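Local coordinates for ribosome inactivating type 1 protein (Iris hollandica, PDB 3MVG) that belongs to the type 1 ribosome-inactivating proteins, single-chain plant proteins named for their ability to put ribosomes out of action, at residues Q198-W201 / Q202-S205; S233-E236 / K237-F241; T12-S15 / Y16-L20; D178-T181 / P182-D186. All blocks are in the same frame, centred on the assembly; numbering follows the deposited sequence.

Interaction 1: Q198-W201 / Q202-S205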
loop_
_atom_site.group_PDB
_atom_site.type_symbol
_atom_site.label_atom_id
_atom_site.label_comp_id
_atom_site.label_asym_id
_atom_site.label_seq_id
_atom_site.Cartn_x
_atom_site.Cartn_y
_atom_site.Cartn_z
ATOM N N GLN A 198 -1.700 -11.138 -10.720
ATOM C CA GLN A 198 -1.056 -12.400 -10.372
ATOM C C GLN A 198 -0.608 -13.163 -11.616
ATOM O O GLN A 198 0.507 -13.674 -11.670
ATOM C CB GLN A 198 -1.995 -13.285 -9.542
ATOM C CG GLN A 198 -2.364 -12.716 -8.182
ATOM C CD GLN A 198 -3.476 -13.500 -7.512
ATOM O OE1 GLN A 198 -4.031 -14.436 -8.085
ATOM N NE2 GLN A 198 -3.805 -13.124 -6.292
ATOM N N THR A 199 -1.493 -13.234 -12.615
ATOM C CA THR A 199 -1.227 -13.943 -13.876
ATOM C C THR A 199 -0.035 -13.364 -14.642
ATOM O O THR A 199 0.646 -14.080 -15.379
ATOM C CB THR A 199 -2.492 -13.904 -14.784
ATOM O OG1 THR A 199 -3.614 -14.439 -14.069
ATOM C CG2 THR A 199 -2.298 -14.670 -16.088
ATOM N N ASN A 200 0.213 -12.070 -14.456
ATOM C CA ASN A 200 1.220 -11.355 -15.231
ATOM C C ASN A 200 2.555 -11.138 -14.536
ATOM O O ASN A 200 3.378 -10.351 -15.009
ATOM C CB ASN A 200 0.644 -10.031 -15.736
ATOM C CG ASN A 200 -0.191 -10.217 -16.977
ATOM O OD1 ASN A 200 0.351 -10.344 -18.082
ATOM N ND2 ASN A 200 -1.504 -10.284 -16.808
ATOM N N TRP A 201 2.790 -11.856 -13.440
ATOM C CA TRP A 201 4.025 -11.666 -12.688
ATOM C C TRP A 201 5.279 -11.964 -13.499
ATOM O O TRP A 201 6.208 -11.161 -13.506
ATOM C CB TRP A 201 4.013 -12.483 -11.406
ATOM C CG TRP A 201 5.244 -12.277 -10.572
ATOM C CD1 TRP A 201 5.680 -11.099 -10.015
ATOM C CD2 TRP A 201 6.205 -13.272 -10.216
ATOM N NE1 TRP A 201 6.846 -11.316 -9.321
ATOM C CE2 TRP A 201 7.188 -12.640 -9.430
ATOM C CE3 TRP A 201 6.315 -14.645 -10.469
ATOM C CZ2 TRP A 201 8.266 -13.334 -8.890
ATOM C CZ3 TRP A 201 7.382 -15.331 -9.941
ATOM C CH2 TRP A 201 8.350 -14.679 -9.154
ATOM N N GLN A 202 5.306 -13.104 -14.182
ATOM C CA GLN A 202 6.462 -13.437 -15.012
ATOM C C GLN A 202 6.653 -12.411 -16.136
ATOM O O GLN A 202 7.767 -11.926 -16.360
ATOM C CB GLN A 202 6.385 -14.865 -15.573
ATOM C CG GLN A 202 7.455 -15.118 -16.635
ATOM C CD GLN A 202 7.660 -16.572 -16.996
ATOM O OE1 GLN A 202 8.394 -16.878 -17.939
ATOM N NE2 GLN A 202 7.054 -17.474 -16.241
ATOM N N THR A 203 5.560 -12.051 -16.807
ATOM C CA THR A 203 5.618 -11.101 -17.907
ATOM C C THR A 203 6.174 -9.756 -17.446
ATOM O O THR A 203 7.077 -9.200 -18.080
ATOM C CB THR A 203 4.238 -10.939 -18.567
ATOM O OG1 THR A 203 3.863 -12.187 -19.163
ATOM C CG2 THR A 203 4.255 -9.862 -19.641
ATOM N N LEU A 204 5.650 -9.239 -16.335
ATOM C CA LEU A 204 6.130 -7.981 -15.794
ATOM C C LEU A 204 7.596 -8.095 -15.371
ATOM O O LEU A 204 8.393 -7.180 -15.622
ATOM C CB LEU A 204 5.255 -7.522 -14.621
ATOM C CG LEU A 204 3.845 -7.022 -14.982
ATOM C CD1 LEU A 204 2.939 -7.002 -13.757
ATOM C CD2 LEU A 204 3.874 -5.642 -15.652
ATOM N N SER A 205 7.948 -9.214 -14.737
ATOM C CA SER A 205 9.316 -9.442 -14.269
ATOM C C SER A 205 10.293 -9.385 -15.436
ATOM O O SER A 205 11.342 -8.740 -15.350
ATOM C CB SER A 205 9.440 -10.805 -13.585
ATOM O OG SER A 205 8.794 -10.824 -12.308
HETATM O O HOH W 1 3.159 -13.779 -16.700
HETATM O O HOH W 2 3.409 -15.300 -13.843
HETATM O O HOH W 3 1.253 -12.774 -19.065
#

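Interaction 2: S233-E236 / K237-F241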
loop_
_atom_site.group_PDB
_atom_site.type_symbol
_atom_site.label_atom_id
_atom_site.label_comp_id
_atom_site.label_asym_id
_atom_site.label_seq_id
_atom_site.Cartn_x
_atom_site.Cartn_y
_atom_site.Cartn_z
ATOM N N SER A 233 3.872 0.371 -19.278
ATOM C CA SER A 233 4.824 0.569 -20.375
ATOM C C SER A 233 6.249 0.843 -19.915
ATOM O O SER A 233 7.157 0.960 -20.733
ATOM C CB SER A 233 4.367 1.724 -21.268
ATOM O OG SER A 233 3.125 1.427 -21.866
ATOM N N ASP A 234 6.459 0.959 -18.610
ATOM C CA ASP A 234 7.792 1.265 -18.103
ATOM C C ASP A 234 8.018 0.706 -16.702
ATOM O O ASP A 234 7.057 0.329 -16.009
ATOM C CB ASP A 234 8.095 2.773 -18.180
ATOM C CG ASP A 234 7.122 3.607 -17.390
ATOM O OD1 ASP A 234 6.373 4.393 -18.003
ATOM O OD2 ASP A 234 7.094 3.486 -16.156
ATOM N N VAL A 235 9.281 0.650 -16.295
ATOM C CA VAL A 235 9.643 0.079 -15.005
ATOM C C VAL A 235 9.043 0.849 -13.837
ATOM O O VAL A 235 8.549 0.248 -12.880
ATOM C CB VAL A 235 11.159 0.023 -14.820
ATOM C CG1 VAL A 235 11.466 -0.540 -13.459
ATOM C CG2 VAL A 235 11.789 -0.817 -15.909
ATOM N N GLU A 236 9.076 2.177 -13.913
ATOM C CA GLU A 236 8.579 3.000 -12.820
ATOM C C GLU A 236 7.105 2.703 -12.560
ATOM O O GLU A 236 6.703 2.565 -11.407
ATOM C CB GLU A 236 8.838 4.486 -13.068
ATOM C CG GLU A 236 8.349 5.382 -11.934
ATOM C CD GLU A 236 6.912 5.834 -12.130
ATOM O OE1 GLU A 236 6.611 6.415 -13.191
ATOM O OE2 GLU A 236 6.077 5.616 -11.229
ATOM N N LYS A 237 6.311 2.569 -13.619
ATOM C CA LYS A 237 4.900 2.245 -13.453
ATOM C C LYS A 237 4.716 0.853 -12.837
ATOM O O LYS A 237 3.873 0.660 -11.962
ATOM C CB LYS A 237 4.131 2.367 -14.775
ATOM C CG LYS A 237 2.631 2.202 -14.612
ATOM C CD LYS A 237 1.841 2.856 -15.721
ATOM C CE LYS A 237 0.354 2.789 -15.430
ATOM N NZ LYS A 237 -0.470 3.242 -16.584
ATOM N N ALA A 238 5.516 -0.111 -13.278
ATOM C CA ALA A 238 5.468 -1.457 -12.695
ATOM C C ALA A 238 5.759 -1.425 -11.193
ATOM O O ALA A 238 5.049 -2.056 -10.401
ATOM C CB ALA A 238 6.441 -2.380 -13.411
ATOM N N ARG A 239 6.798 -0.689 -10.813
ATOM C CA ARG A 239 7.169 -0.573 -9.406
ATOM C C ARG A 239 6.130 0.214 -8.608
ATOM O O ARG A 239 5.804 -0.146 -7.472
ATOM C CB ARG A 239 8.559 0.065 -9.280
ATOM C CG ARG A 239 9.157 -0.017 -7.865
ATOM C CD ARG A 239 10.558 0.604 -7.777
ATOM N NE ARG A 239 10.487 2.009 -8.148
ATOM C CZ ARG A 239 11.063 2.553 -9.211
ATOM N NH1 ARG A 239 11.871 1.847 -9.996
ATOM N NH2 ARG A 239 10.847 3.832 -9.463
ATOM N N THR A 240 5.603 1.287 -9.193
ATOM C CA THR A 240 4.749 2.238 -8.468
ATOM C C THR A 240 3.273 1.842 -8.460
ATOM O O THR A 240 2.637 1.829 -7.403
ATOM C CB THR A 240 4.885 3.656 -9.055
ATOM O OG1 THR A 240 6.251 4.065 -8.970
ATOM C CG2 THR A 240 4.033 4.662 -8.309
ATOM N N PHE A 241 2.731 1.554 -9.638
ATOM C CA PHE A 241 1.315 1.242 -9.783
ATOM C C PHE A 241 1.019 -0.203 -9.400
ATOM O O PHE A 241 0.121 -0.468 -8.608
ATOM C CB PHE A 241 0.864 1.547 -11.218
ATOM C CG PHE A 241 -0.580 1.226 -11.491
ATOM C CD1 PHE A 241 -1.569 2.178 -11.276
ATOM C CD2 PHE A 241 -0.949 -0.018 -11.982
ATOM C CE1 PHE A 241 -2.910 1.885 -11.536
ATOM C CE2 PHE A 241 -2.283 -0.319 -12.243
ATOM C CZ PHE A 241 -3.262 0.634 -12.018
#

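Interaction 3: T12-S15 / Y16-L20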
loop_
_atom_site.group_PDB
_atom_site.type_symbol
_atom_site.label_atom_id
_atom_site.label_comp_id
_atom_site.label_asym_id
_atom_site.label_seq_id
_atom_site.Cartn_x
_atom_site.Cartn_y
_atom_site.Cartn_z
ATOM N N THR A 12 -1.383 -6.436 13.321
ATOM C CA THR A 12 -1.617 -5.052 12.945
ATOM C C THR A 12 -1.161 -4.871 11.489
ATOM O O THR A 12 -0.529 -5.774 10.914
ATOM C CB THR A 12 -0.802 -4.101 13.841
ATOM O OG1 THR A 12 0.589 -4.393 13.672
ATOM C CG2 THR A 12 -1.189 -4.248 15.320
ATOM N N ARG A 13 -1.475 -3.723 10.894
ATOM C CA ARG A 13 -0.985 -3.414 9.551
ATOM C C ARG A 13 0.538 -3.518 9.534
ATOM O O ARG A 13 1.124 -4.126 8.630
ATOM C CB ARG A 13 -1.434 -2.019 9.107
ATOM C CG ARG A 13 -2.940 -1.809 9.109
ATOM C CD ARG A 13 -3.304 -0.386 8.671
ATOM N NE ARG A 13 -4.474 0.140 9.376
ATOM C CZ ARG A 13 -5.625 0.473 8.796
ATOM N NH1 ARG A 13 -5.779 0.346 7.485
ATOM N NH2 ARG A 13 -6.628 0.939 9.525
ATOM N N ARG A 14 1.167 -2.949 10.561
ATOM C CA ARG A 14 2.615 -2.916 10.689
ATOM C C ARG A 14 3.223 -4.311 10.821
ATOM O O ARG A 14 4.218 -4.610 10.165
ATOM C CB ARG A 14 2.979 -2.048 11.898
ATOM C CG ARG A 14 4.397 -1.506 11.931
ATOM C CD ARG A 14 4.474 -0.505 13.089
ATOM N NE ARG A 14 5.705 0.279 13.133
ATOM C CZ ARG A 14 6.731 0.031 13.942
ATOM N NH1 ARG A 14 7.801 0.812 13.905
ATOM N NH2 ARG A 14 6.695 -0.998 14.786
ATOM N N SER A 15 2.632 -5.175 11.647
ATOM C CA SER A 15 3.196 -6.513 11.839
ATOM C C SER A 15 3.093 -7.372 10.576
ATOM O O SER A 15 4.015 -8.130 10.265
ATOM C CB SER A 15 2.613 -7.243 13.056
ATOM O OG SER A 15 1.269 -7.663 12.858
ATOM N N TYR A 16 1.992 -7.236 9.847
ATOM C CA TYR A 16 1.829 -7.978 8.603
ATOM C C TYR A 16 2.829 -7.468 7.560
ATOM O O TYR A 16 3.513 -8.253 6.902
ATOM C CB TYR A 16 0.386 -7.881 8.108
ATOM C CG TYR A 16 0.163 -8.635 6.820
ATOM C CD1 TYR A 16 0.176 -10.027 6.790
ATOM C CD2 TYR A 16 -0.039 -7.953 5.629
ATOM C CE1 TYR A 16 -0.016 -10.722 5.590
ATOM C CE2 TYR A 16 -0.234 -8.631 4.431
ATOM C CZ TYR A 16 -0.226 -10.008 4.424
ATOM O OH TYR A 16 -0.422 -10.654 3.217
ATOM N N SER A 17 2.941 -6.154 7.426
ATOM C CA SER A 17 3.893 -5.582 6.477
ATOM C C SER A 17 5.343 -5.890 6.848
ATOM O O SER A 17 6.166 -6.141 5.957
ATOM C CB SER A 17 3.672 -4.087 6.360
ATOM O OG SER A 17 2.449 -3.840 5.711
ATOM N N ASP A 18 5.669 -5.879 8.140
ATOM C CA ASP A 18 7.011 -6.244 8.579
ATOM C C ASP A 18 7.337 -7.688 8.216
ATOM O O ASP A 18 8.448 -7.990 7.771
ATOM C CB ASP A 18 7.167 -6.037 10.094
ATOM C CG ASP A 18 7.354 -4.569 10.487
ATOM O OD1 ASP A 18 7.556 -3.705 9.611
ATOM O OD2 ASP A 18 7.308 -4.276 11.701
ATOM N N PHE A 19 6.377 -8.583 8.430
ATOM C CA PHE A 19 6.520 -9.976 8.033
ATOM C C PHE A 19 6.855 -10.099 6.540
ATOM O O PHE A 19 7.826 -10.741 6.171
ATOM C CB PHE A 19 5.251 -10.756 8.405
ATOM C CG PHE A 19 5.032 -12.007 7.593
ATOM C CD1 PHE A 19 5.956 -13.046 7.616
ATOM C CD2 PHE A 19 3.892 -12.157 6.827
ATOM C CE1 PHE A 19 5.759 -14.211 6.869
ATOM C CE2 PHE A 19 3.682 -13.318 6.079
ATOM C CZ PHE A 19 4.620 -14.346 6.102
ATOM N N LEU A 20 6.063 -9.454 5.697
ATOM C CA LEU A 20 6.284 -9.555 4.260
ATOM C C LEU A 20 7.618 -8.966 3.854
ATOM O O LEU A 20 8.270 -9.487 2.953
ATOM C CB LEU A 20 5.157 -8.880 3.485
ATOM C CG LEU A 20 3.790 -9.562 3.571
ATOM C CD1 LEU A 20 2.825 -8.772 2.725
ATOM C CD2 LEU A 20 3.839 -11.010 3.085
#

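Interaction 4: D178-T181 / P182-D186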
loop_
_atom_site.group_PDB
_atom_site.type_symbol
_atom_site.label_atom_id
_atom_site.label_comp_id
_atom_site.label_asym_id
_atom_site.label_seq_id
_atom_site.Cartn_x
_atom_site.Cartn_y
_atom_site.Cartn_z
ATOM N N ASP A 178 -6.742 -1.591 12.773
ATOM C CA ASP A 178 -6.008 -1.701 14.022
ATOM C C ASP A 178 -6.037 -0.438 14.871
ATOM O O ASP A 178 -5.353 -0.366 15.883
ATOM C CB ASP A 178 -4.570 -2.207 13.788
ATOM C CG ASP A 178 -3.735 -1.268 12.936
ATOM O OD1 ASP A 178 -4.114 -0.090 12.734
ATOM O OD2 ASP A 178 -2.677 -1.730 12.460
ATOM N N GLN A 179 -6.837 0.544 14.462
ATOM C CA GLN A 179 -6.994 1.746 15.284
ATOM C C GLN A 179 -8.225 1.706 16.184
ATOM O O GLN A 179 -8.494 2.652 16.929
ATOM C CB GLN A 179 -6.909 3.016 14.442
ATOM C CG GLN A 179 -5.510 3.241 13.843
ATOM C CD GLN A 179 -4.357 3.054 14.838
ATOM O OE1 GLN A 179 -3.406 2.312 14.570
ATOM N NE2 GLN A 179 -4.439 3.727 15.983
ATOM N N VAL A 180 -8.959 0.600 16.116
ATOM C CA VAL A 180 -10.070 0.334 17.031
ATOM C C VAL A 180 -9.658 -0.777 18.008
ATOM O O VAL A 180 -8.732 -1.546 17.729
ATOM C CB VAL A 180 -11.372 -0.037 16.263
ATOM C CG1 VAL A 180 -11.821 1.119 15.354
ATOM C CG2 VAL A 180 -11.193 -1.323 15.457
ATOM N N THR A 181 -10.326 -0.844 19.160
ATOM C CA THR A 181 -10.064 -1.895 20.145
ATOM C C THR A 181 -11.372 -2.606 20.519
ATOM O O THR A 181 -12.337 -1.943 20.921
ATOM C CB THR A 181 -9.351 -1.336 21.403
ATOM O OG1 THR A 181 -8.246 -0.522 20.997
ATOM C CG2 THR A 181 -8.829 -2.469 22.286
ATOM N N PRO A 182 -11.429 -3.945 20.352
ATOM C CA PRO A 182 -10.386 -4.811 19.780
ATOM C C PRO A 182 -10.135 -4.535 18.296
ATOM O O PRO A 182 -10.998 -3.982 17.616
ATOM C CB PRO A 182 -10.971 -6.219 19.939
ATOM C CG PRO A 182 -12.441 -6.010 20.003
ATOM C CD PRO A 182 -12.618 -4.726 20.746
ATOM N N ILE A 183 -8.957 -4.932 17.814
ATOM C CA ILE A 183 -8.624 -4.826 16.396
ATOM C C ILE A 183 -9.665 -5.605 15.603
ATOM O O ILE A 183 -10.090 -6.685 16.015
ATOM C CB ILE A 183 -7.203 -5.370 16.113
ATOM C CG1 ILE A 183 -6.150 -4.525 16.838
ATOM C CG2 ILE A 183 -6.913 -5.413 14.613
ATOM C CD1 ILE A 183 -4.773 -5.156 16.912
ATOM N N ARG A 184 -10.116 -5.034 14.496
ATOM C CA ARG A 184 -11.042 -5.731 13.610
ATOM C C ARG A 184 -10.350 -6.135 12.319
ATOM O O ARG A 184 -9.453 -5.435 11.843
ATOM C CB ARG A 184 -12.281 -4.883 13.316
ATOM C CG ARG A 184 -13.101 -4.575 14.567
ATOM C CD ARG A 184 -14.519 -4.134 14.245
ATOM N NE ARG A 184 -14.575 -2.782 13.701
ATOM C CZ ARG A 184 -14.743 -1.683 14.433
ATOM N NH1 ARG A 184 -14.787 -0.497 13.845
ATOM N NH2 ARG A 184 -14.865 -1.767 15.753
ATOM N N TYR A 185 -10.783 -7.261 11.760
ATOM C CA TYR A 185 -10.198 -7.803 10.535
ATOM C C TYR A 185 -11.254 -8.031 9.475
ATOM O O TYR A 185 -12.047 -8.971 9.570
ATOM C CB TYR A 185 -9.492 -9.126 10.838
ATOM C CG TYR A 185 -8.406 -8.990 11.867
ATOM C CD1 TYR A 185 -8.603 -9.422 13.180
ATOM C CD2 TYR A 185 -7.188 -8.392 11.543
ATOM C CE1 TYR A 185 -7.615 -9.278 14.136
ATOM C CE2 TYR A 185 -6.192 -8.246 12.483
ATOM C CZ TYR A 185 -6.413 -8.686 13.784
ATOM O OH TYR A 185 -5.432 -8.545 14.730
ATOM N N ASP A 186 -11.271 -7.180 8.463
ATOM C CA ASP A 186 -12.261 -7.281 7.402
ATOM C C ASP A 186 -11.748 -8.139 6.252
ATOM O O ASP A 186 -10.543 -8.345 6.111
ATOM C CB ASP A 186 -12.620 -5.890 6.878
ATOM C CG ASP A 186 -13.288 -5.018 7.923
ATOM O OD1 ASP A 186 -13.873 -5.544 8.896
ATOM O OD2 ASP A 186 -13.232 -3.776 7.763
#

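Interaction 1: Q198-W201 / Q202-S205
S205 OG turns anti to its own carbonyl carbon (chi1 -72°), a rotation that points it back along the helix to W201. The indole of W201 leaves the backbone with CG anti to N (chi1 -178°), which turns one ring face toward that hydroxyl. S205 OG sits over this face, offset toward the rim, 3.6 Å from W201 NE1. S205 OG donates to W201 O at 2.9 Å. S205 N donates to the same oxygen, from the opposite face of the carbonyl plane. Two bonds thus grip W201 O. This is the first turn of helix 201-210, which follows helix 192-199 after a break at N200. N200 is the N-cap residue, but its side chain makes no capping bond. N200 O accepts from L204 N at 2.9 Å in a nearly straight bond (170°). The side chains of N200 and T203 run side by side. One water joins them, 2.8 Å from N200 OD1 and 2.7 Å from T203 OG1. Another water takes the N-H of T203 and donates to T199 O, bridging the two helices. N200 ND2 donates to D196 O. The indole N-H of W201 goes to L246 O, and R164 makes a cation-pi contact with the ring.

Interaction 2: S233-E236 / K237-F241
D234 caps the helix 235-240 through its side chain. It is the N-cap residue, at the point where strand 229-234 of a two-stranded antiparallel sheet passes straight into the helix. D234 OD2 accepts from K237 N at 2.8 Å and is met nearly along its C-O axis. CG of D234 lies between its backbone N and carbonyl carbon (chi1 59°), and this folds the carboxylate back over the first turn. K237 CB rests 3.5 Å from D234 OD2, and the two side chains cross at about a right angle. Backbone bonds continue the turn. A238 N donates to D234 O at 3.2 Å, and R239 N donates to V235 O at 2.9 Å. Within the same first turn, E236 bends at chi2 (-90°), which brings its carboxylate to T240. E236 OE2 lies 2.7 Å from T240 OG1. E236 O is also within reach of that hydroxyl, so the acceptor of its proton is not settled. T240 N donates to E236 O at 2.8 Å. The guanidinium of R239 lies across E236, with E236 CA over one of its faces. The charged ends of these two side chains do not meet.

Further out, D234 OD1 forms a salt bridge with R215 of the neighbouring strand, which holds the capping carboxylate from its other oxygen. K237 NZ donates to V231 O. N175 of the second subunit accepts from R239 NE through OD1 and bonds T240 OG1 through ND2. Beside this interface, R239 NH2 comes 3.8 Å from E236 CG.

Interaction 3: T12-S15 / Y16-L20
T12 is the N-cap of helix 13-27, and T12 O accepts from Y16 N at 3.1 Å. T12 OG1 accepts from S15 N at 3.0 Å. In return T12 N donates to S15 OG, also at 3.0 Å and nearly straight (171°). The serine hydroxyl can reach back because it stands between its own backbone N and carbonyl carbon (chi1 72°). R13 comes next. Its carbonyl accepts from S17 N, while CB of S17 packs 3.4 Å from R13 O. The reciprocal T12 and S15 bonds make a capping box, a standard way to satisfy the N-H groups at a helix start. R14 O accepts from D18 N at 2.8 Å, and the D18 carboxylate lies near that carbonyl without bonding to it. Along the side chains, R14 CG comes 4.0 Å from D18 OD2. The guanidinium and carboxylate planes are 64° apart, and no N-H of R14 points at this oxygen. R14 NE instead forms a salt bridge with D18 of the second subunit. S15 O closes the series by accepting from F19 N. Y16 leads its ring away from the cap, with one face against CG of L20, and its OH donates to L158 O.

Interaction 4: D178-T181 / P182-D186
R184 reaches back across the turn to V180, and its side chain can be followed outward. CB leads to a CG placed anti to the carbonyl carbon (chi1 -62°). CG meets V180 CG2 at 3.9 Å. The chain then bends at chi3 (-73°), which turns the guanidinium over the valine. NE lies 4.1 Å from V180 CG2. V180 CG2 lies over one face of the guanidinium, above its centre and 3.7 Å from CZ. At the tip, NH1 meets V180 CG1 at 3.7 Å and NH2 meets V180 CG2. The contact is made by methyl groups against a flat cation, and the two side chains cross at about a right angle. Residues 178-183 connect strands 176-177 and 184-185 in a beta hairpin. A cis peptide bond before P182 shapes the loop. Past it, I183 CG2 packs 3.9 Å from D178 CA, so the two ends of the loop come together. I183 CA also makes a CA-H...O contact with V180 O, at 3.5 Å. R184 NH1 forms a salt bridge with D35 of the second subunit, and D178 OD2 accepts from R13 N.

Interactions 1, 2 and 3 are helix starts, while interaction 4 is a hairpin loop at the surface. The first three are partly buried. Their N-caps differ: an aspartate in interaction 2, a threonine-serine box in interaction 3, and an asparagine without a capping bond in interaction 1, where waters bridge the helices. Interaction 4 relies on methyl and guanidinium packing instead. Interactions 3 and 4 touch, through a salt bridge from R13 NE to D178 OD1 and packing of T12 on I183. Interactions 1 and 2 lie about 13 Å apart between centres without touching. Interactions 2, 3 and 4 meet the second subunit; interaction 1 does not.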